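Local structure of bumblebee peptidoglycan recognition protein SA (Bombus, 5XZ4) at residues 25-30 with 89-94; 110-115 with 155-160. The protein probably acts as an insect immune receptor that binds bacterial peptidoglycan, preferring the Dap type over the Lys type. One frame throughout, in Å; residues are numbered along the deposited sequence.

Interaction 1 (25-30 with 89-94). With SO4 (sulfate ion), chain D.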
loop_
_atom_site.group_PDB
_atom_site.type_symbol
_atom_site.label_atom_id
_atom_site.label_comp_id
_atom_site.label_asym_id
_atom_site.label_seq_id
_atom_site.Cartn_x
_atom_site.Cartn_y
_atom_site.Cartn_z
ATOM N N ASN A 25 -9.338 -12.139 8.356
ATOM C CA ASN A 25 -8.760 -13.420 7.970
ATOM C C ASN A 25 -7.310 -13.305 7.452
ATOM O O ASN A 25 -6.892 -12.263 6.963
ATOM C CB ASN A 25 -9.667 -14.098 6.942
ATOM C CG ASN A 25 -10.977 -14.599 7.549
ATOM O OD1 ASN A 25 -11.915 -14.903 6.820
ATOM N ND2 ASN A 25 -11.040 -14.707 8.875
ATOM N N TYR A 26 -6.548 -14.385 7.616
ATOM C CA TYR A 26 -5.113 -14.377 7.358
ATOM C C TYR A 26 -4.739 -14.825 5.944
ATOM O O TYR A 26 -5.337 -15.790 5.431
ATOM C CB TYR A 26 -4.405 -15.305 8.346
ATOM C CG TYR A 26 -4.511 -14.929 9.813
ATOM C CD1 TYR A 26 -5.039 -13.679 10.224
ATOM C CD2 TYR A 26 -4.044 -15.805 10.806
ATOM C CE1 TYR A 26 -5.139 -13.337 11.571
ATOM C CE2 TYR A 26 -4.123 -15.458 12.154
ATOM C CZ TYR A 26 -4.667 -14.229 12.525
ATOM O OH TYR A 26 -4.748 -13.891 13.863
ATOM N N LEU A 27 -3.763 -14.126 5.342
ATOM C CA LEU A 27 -3.149 -14.486 4.046
ATOM C C LEU A 27 -2.318 -15.750 4.161
ATOM O O LEU A 27 -1.738 -16.037 5.214
ATOM C CB LEU A 27 -2.191 -13.392 3.553
ATOM C CG LEU A 27 -2.862 -12.066 3.197
ATOM C CD1 LEU A 27 -1.815 -11.013 2.912
ATOM C CD2 LEU A 27 -3.830 -12.210 2.024
ATOM N N ILE A 28 -2.223 -16.479 3.059
ATOM C CA ILE A 28 -1.204 -17.533 2.945
ATOM C C ILE A 28 0.149 -16.877 2.576
ATOM O O ILE A 28 0.211 -15.973 1.719
ATOM C CB ILE A 28 -1.657 -18.551 1.884
ATOM C CG1 ILE A 28 -2.951 -19.218 2.345
ATOM C CG2 ILE A 28 -0.549 -19.555 1.579
ATOM C CD1 ILE A 28 -2.738 -20.408 3.253
ATOM N N ILE A 29 1.219 -17.304 3.256
ATOM C CA ILE A 29 2.586 -16.710 3.148
ATOM C C ILE A 29 3.531 -17.823 2.665
ATOM O O ILE A 29 3.457 -18.920 3.216
ATOM C CB ILE A 29 3.090 -16.081 4.498
ATOM C CG1 ILE A 29 2.781 -14.566 4.591
ATOM C CG2 ILE A 29 4.607 -15.998 4.625
ATOM C CD1 ILE A 29 1.353 -14.095 4.615
ATOM N N PRO A 30 4.400 -17.584 1.666
ATOM C CA PRO A 30 4.667 -16.269 1.055
ATOM C C PRO A 30 3.645 -15.844 0.002
ATOM O O PRO A 30 2.991 -16.674 -0.637
ATOM C CB PRO A 30 6.069 -16.446 0.439
ATOM C CG PRO A 30 6.173 -17.912 0.162
ATOM C CD PRO A 30 5.408 -18.597 1.267
ATOM N N ASN A 89 0.107 -9.691 6.844
ATOM C CA ASN A 89 -0.491 -11.009 7.091
ATOM C C ASN A 89 -2.006 -11.122 6.942
ATOM O O ASN A 89 -2.569 -12.206 7.131
ATOM C CB ASN A 89 -0.029 -11.533 8.451
ATOM C CG ASN A 89 1.424 -11.989 8.437
ATOM O OD1 ASN A 89 1.734 -13.123 8.050
ATOM N ND2 ASN A 89 2.319 -11.108 8.836
ATOM N N ARG A 90 -2.670 -10.007 6.639
ATOM C CA ARG A 90 -4.139 -9.981 6.665
ATOM C C ARG A 90 -4.754 -9.671 5.309
ATOM O O ARG A 90 -4.210 -8.869 4.533
ATOM C CB ARG A 90 -4.634 -8.998 7.744
ATOM C CG ARG A 90 -4.429 -9.567 9.144
ATOM C CD ARG A 90 -4.595 -8.546 10.254
ATOM N NE ARG A 90 -4.540 -9.189 11.578
ATOM C CZ ARG A 90 -3.430 -9.398 12.288
ATOM N NH1 ARG A 90 -2.240 -9.035 11.827
ATOM N NH2 ARG A 90 -3.513 -9.969 13.483
ATOM N N GLU A 91 -5.909 -10.290 5.036
ATOM C CA GLU A 91 -6.651 -10.076 3.793
ATOM C C GLU A 91 -6.978 -8.594 3.624
ATOM O O GLU A 91 -7.315 -7.888 4.581
ATOM C CB GLU A 91 -7.916 -10.935 3.761
ATOM C CG GLU A 91 -7.634 -12.424 3.537
ATOM C CD GLU A 91 -8.886 -13.285 3.492
ATOM O OE1 GLU A 91 -10.008 -12.732 3.520
ATOM O OE2 GLU A 91 -8.751 -14.536 3.401
ATOM N N GLY A 92 -6.848 -8.119 2.403
ATOM C CA GLY A 92 -7.037 -6.694 2.126
ATOM C C GLY A 92 -8.476 -6.261 1.897
ATOM O O GLY A 92 -9.374 -7.103 1.767
ATOM N N ALA A 93 -8.652 -4.933 1.837
ATOM C CA ALA A 93 -9.864 -4.352 1.221
ATOM C C ALA A 93 -9.392 -3.229 0.316
ATOM O O ALA A 93 -9.748 -2.047 0.468
ATOM C CB ALA A 93 -10.870 -3.853 2.269
ATOM N N HIS A 94 -8.521 -3.595 -0.624
ATOM C CA HIS A 94 -7.919 -2.651 -1.551
ATOM C C HIS A 94 -8.096 -3.026 -3.044
ATOM O O HIS A 94 -8.124 -2.121 -3.882
ATOM C CB HIS A 94 -6.420 -2.433 -1.232
ATOM C CG HIS A 94 -5.631 -3.696 -1.042
ATOM N ND1 HIS A 94 -5.160 -4.454 -2.102
ATOM C CD2 HIS A 94 -5.228 -4.326 0.092
ATOM C CE1 HIS A 94 -4.520 -5.504 -1.614
ATOM N NE2 HIS A 94 -4.541 -5.463 -0.292
HETATM S S SO4 D . -7.037 -10.765 14.187
HETATM O O1 SO4 D . -7.492 -9.807 15.227
HETATM O O2 SO4 D . -5.694 -11.275 14.533
HETATM O O3 SO4 D . -7.925 -11.946 14.188
HETATM O O4 SO4 D . -7.006 -10.119 12.842
HETATM O O HOH W 1 -12.453 -13.807 3.981
HETATM O O HOH W 2 -6.516 -15.943 2.827
HETATM O O HOH W 3 -0.959 -14.515 7.255
#

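Interaction 2 (110-115 with 155-160)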
loop_
_atom_site.group_PDB
_atom_site.type_symbol
_atom_site.label_atom_id
_atom_site.label_comp_id
_atom_site.label_asym_id
_atom_site.label_seq_id
_atom_site.Cartn_x
_atom_site.Cartn_y
_atom_site.Cartn_z
ATOM N N ASN A 110 -2.417 11.931 -5.011
ATOM C CA ASN A 110 -3.070 11.717 -6.300
ATOM C C ASN A 110 -1.972 11.811 -7.363
ATOM O O ASN A 110 -1.431 12.880 -7.633
ATOM C CB ASN A 110 -4.169 12.773 -6.531
ATOM C CG ASN A 110 -5.024 12.470 -7.748
ATOM O OD1 ASN A 110 -4.570 11.853 -8.693
ATOM N ND2 ASN A 110 -6.277 12.921 -7.728
ATOM N N PHE A 111 -1.640 10.667 -7.951
ATOM C CA PHE A 111 -0.543 10.578 -8.919
ATOM C C PHE A 111 -0.990 10.367 -10.370
ATOM O O PHE A 111 -0.257 9.797 -11.176
ATOM C CB PHE A 111 0.532 9.582 -8.406
ATOM C CG PHE A 111 1.037 9.963 -7.043
ATOM C CD1 PHE A 111 1.819 11.108 -6.887
ATOM C CD2 PHE A 111 0.647 9.251 -5.907
ATOM C CE1 PHE A 111 2.235 11.530 -5.623
ATOM C CE2 PHE A 111 1.062 9.675 -4.630
ATOM C CZ PHE A 111 1.857 10.811 -4.496
ATOM N N GLN A 112 -2.187 10.882 -10.684
ATOM C CA GLN A 112 -2.724 10.879 -12.053
ATOM C C GLN A 112 -1.942 11.823 -12.967
ATOM O O GLN A 112 -1.638 11.479 -14.105
ATOM C CB GLN A 112 -4.230 11.215 -12.051
ATOM C CG GLN A 112 -4.912 11.213 -13.432
ATOM C CD GLN A 112 -4.770 9.911 -14.232
ATOM O OE1 GLN A 112 -4.635 8.823 -13.641
ATOM N NE2 GLN A 112 -4.808 10.011 -15.534
ATOM N N GLU A 113 -1.600 12.995 -12.438
ATOM C CA GLU A 113 -1.017 14.088 -13.222
ATOM C C GLU A 113 0.392 14.440 -12.754
ATOM O O GLU A 113 1.188 14.979 -13.525
ATOM C CB GLU A 113 -1.906 15.334 -13.138
ATOM C CG GLU A 113 -3.309 15.158 -13.702
ATOM C CD GLU A 113 -3.450 15.699 -15.107
ATOM O OE1 GLU A 113 -2.666 15.300 -15.998
ATOM O OE2 GLU A 113 -4.361 16.523 -15.318
ATOM N N LYS A 114 0.680 14.166 -11.481
ATOM C CA LYS A 114 2.025 14.378 -10.934
ATOM C C LYS A 114 2.710 13.086 -10.502
ATOM O O LYS A 114 2.053 12.099 -10.132
ATOM C CB LYS A 114 2.042 15.406 -9.797
ATOM C CG LYS A 114 1.049 15.181 -8.671
ATOM C CD LYS A 114 0.886 16.440 -7.816
ATOM C CE LYS A 114 -0.012 17.481 -8.458
ATOM N NZ LYS A 114 -0.045 18.774 -7.716
ATOM N N ALA A 115 4.037 13.111 -10.558
ATOM C CA ALA A 115 4.874 11.981 -10.151
ATOM C C ALA A 115 4.970 11.862 -8.635
ATOM O O ALA A 115 4.934 12.864 -7.919
ATOM C CB ALA A 115 6.269 12.117 -10.739
ATOM N N PRO A 155 -2.974 3.308 -9.852
ATOM C CA PRO A 155 -2.348 4.235 -8.915
ATOM C C PRO A 155 -2.076 5.622 -9.503
ATOM O O PRO A 155 -1.218 6.350 -8.989
ATOM C CB PRO A 155 -1.008 3.521 -8.628
ATOM C CG PRO A 155 -0.645 2.942 -9.977
ATOM C CD PRO A 155 -1.968 2.421 -10.482
ATOM N N GLY A 156 -2.793 5.959 -10.575
ATOM C CA GLY A 156 -2.577 7.191 -11.326
ATOM C C GLY A 156 -1.601 6.965 -12.457
ATOM O O GLY A 156 -0.626 6.221 -12.307
ATOM N N SER A 157 -1.857 7.593 -13.596
ATOM C CA SER A 157 -1.054 7.339 -14.788
ATOM C C SER A 157 0.442 7.572 -14.595
ATOM O O SER A 157 1.258 6.807 -15.110
ATOM C CB SER A 157 -1.580 8.159 -15.964
ATOM O OG SER A 157 -2.864 7.692 -16.326
ATOM N N LYS A 158 0.799 8.616 -13.847
ATOM C CA LYS A 158 2.200 8.937 -13.657
ATOM C C LYS A 158 2.930 7.909 -12.773
ATOM O O LYS A 158 4.017 7.464 -13.128
ATOM C CB LYS A 158 2.376 10.363 -13.134
ATOM C CG LYS A 158 3.792 10.881 -13.229
ATOM C CD LYS A 158 4.145 11.400 -14.617
ATOM C CE LYS A 158 5.569 11.933 -14.647
ATOM N NZ LYS A 158 6.046 12.080 -16.044
ATOM N N LEU A 159 2.311 7.532 -11.644
ATOM C CA LEU A 159 2.875 6.512 -10.766
ATOM C C LEU A 159 2.912 5.157 -11.477
ATOM O O LEU A 159 3.869 4.401 -11.304
ATOM C CB LEU A 159 2.119 6.434 -9.441
ATOM C CG LEU A 159 2.576 5.393 -8.419
ATOM C CD1 LEU A 159 4.070 5.376 -8.114
ATOM C CD2 LEU A 159 1.799 5.665 -7.148
ATOM N N GLN A 160 1.887 4.861 -12.272
ATOM C CA GLN A 160 1.883 3.641 -13.087
ATOM C C GLN A 160 3.124 3.553 -13.990
ATOM O O GLN A 160 3.755 2.495 -14.080
ATOM C CB GLN A 160 0.585 3.520 -13.881
ATOM C CG GLN A 160 0.505 2.269 -14.761
ATOM C CD GLN A 160 0.302 0.986 -13.967
ATOM O OE1 GLN A 160 -0.065 1.016 -12.800
ATOM N NE2 GLN A 160 0.525 -0.153 -14.602
HETATM O O HOH W 4 -4.434 6.012 -14.356
#

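Interaction 1 (25-30 with 89-94)
Y26 and R90 lie opposite each other, CA to CA 4.6 Å, in a single beta bridge, and their side chains run out to the same sulfate ion. Y26 OH donates to sulfate O2, which lies at the ring edge near the ring plane. The R90 chain, extended from CG to NE, brings its guanidinium edge to the ion: NE donates to O4 with an N-H...O angle of 176°, and NH2 to O2 at 2.8 Å. O2 is thus gripped by both residues; S23 OG and I24 N also hydrogen-bond to the sulfate.

Two backbone bonds make the bridge, one each side, leaving Y26 and R90 a non-hydrogen-bonded antiparallel pair. E91 N reaches N25 O at 2.9 Å, and L27 N reaches N89 O at the same length but from 45° out of the carbonyl plane.

The E91 side chain packs alongside N25, its CG beside the backbone N (chi1 -73°) and the chain extended from there, which sets CD 3.6 Å from N25 CB. The carboxylate oxygens work through water: one water donates to E91 OE1 and N25 OD1, another to E91 OE2 and Y26 O. L27, buried, turns CD1 to R90 O (3.6 Å) and CD2 to the E91 CA. Farther along, I29 and N89 cross at about a right angle, I29 CD1 3.6 Å from N89 OD1.

This isolated beta bridge joins two surface loops, the one leading into strand 31-38 and the one between strands 82-84 and 102-107; the sulfate, probably from the crystallisation liquor, indicates only that Y26 and R90 can hold an anion.

Interaction 2 (110-115 with 155-160)
Polar contacts between Q112 and S157 lie at the start of helix 157-163. Q112 OE1 accepts from S157 N at 3.0 Å, the donor standing well above the amide plane, and NE2 donates weakly to S157 OG at 3.1 Å. The glutamine CG is anti to the backbone N (chi1 -179°), and the bend at chi2 (56°) brings CD toward S157. A water bridges the pair, donating to Q112 OE1 and accepting from S157 OG.

A second set centres on F111 O, which takes two weak bonds from the helix, from K158 N at 3.1 Å and from L159 N at 3.5 Å. G156 CA adds a CH...O contact to the same oxygen.

Apolar contacts come from the side chains of F111, L159, K158 and A115. F111 CB meets L159 CB at 3.7 Å, the two side chains crossing at a slant, and M120 and L121 of helix 118-134 continue this packing. K158 lays CG against A115 CA at 3.4 Å, while its amine leads away.

The polar part is helix N-terminal capping from the loop after strand 102-107: G156 is at the N-cap position, and Q112 OE1 and F111 O accept from the first-turn amides of S157, K158 and L159, the last two weakly.

How the interactions relate
Both segments of interaction 1 precede both segments of interaction 2 in the chain. Their centres are 26 Å apart, on opposite sides of the chain's centre, and the nearest atoms stay about 10 Å from each other. What they share is the mixed sheet. Segment 25-30 leads into strand 31-38 and segment 89-94 precedes strand 102-107; these neighbouring parallel strands then carry the chain across the molecule, and segment 110-115 follows strand 102-107. Interaction 1 therefore ties loops before the two strands, whereas interaction 2 ties the loop after strand 102-107 to helix 157-163. The two contacts thus lie beyond opposite ends of strand 102-107, in the sheet of an amidase-family domain.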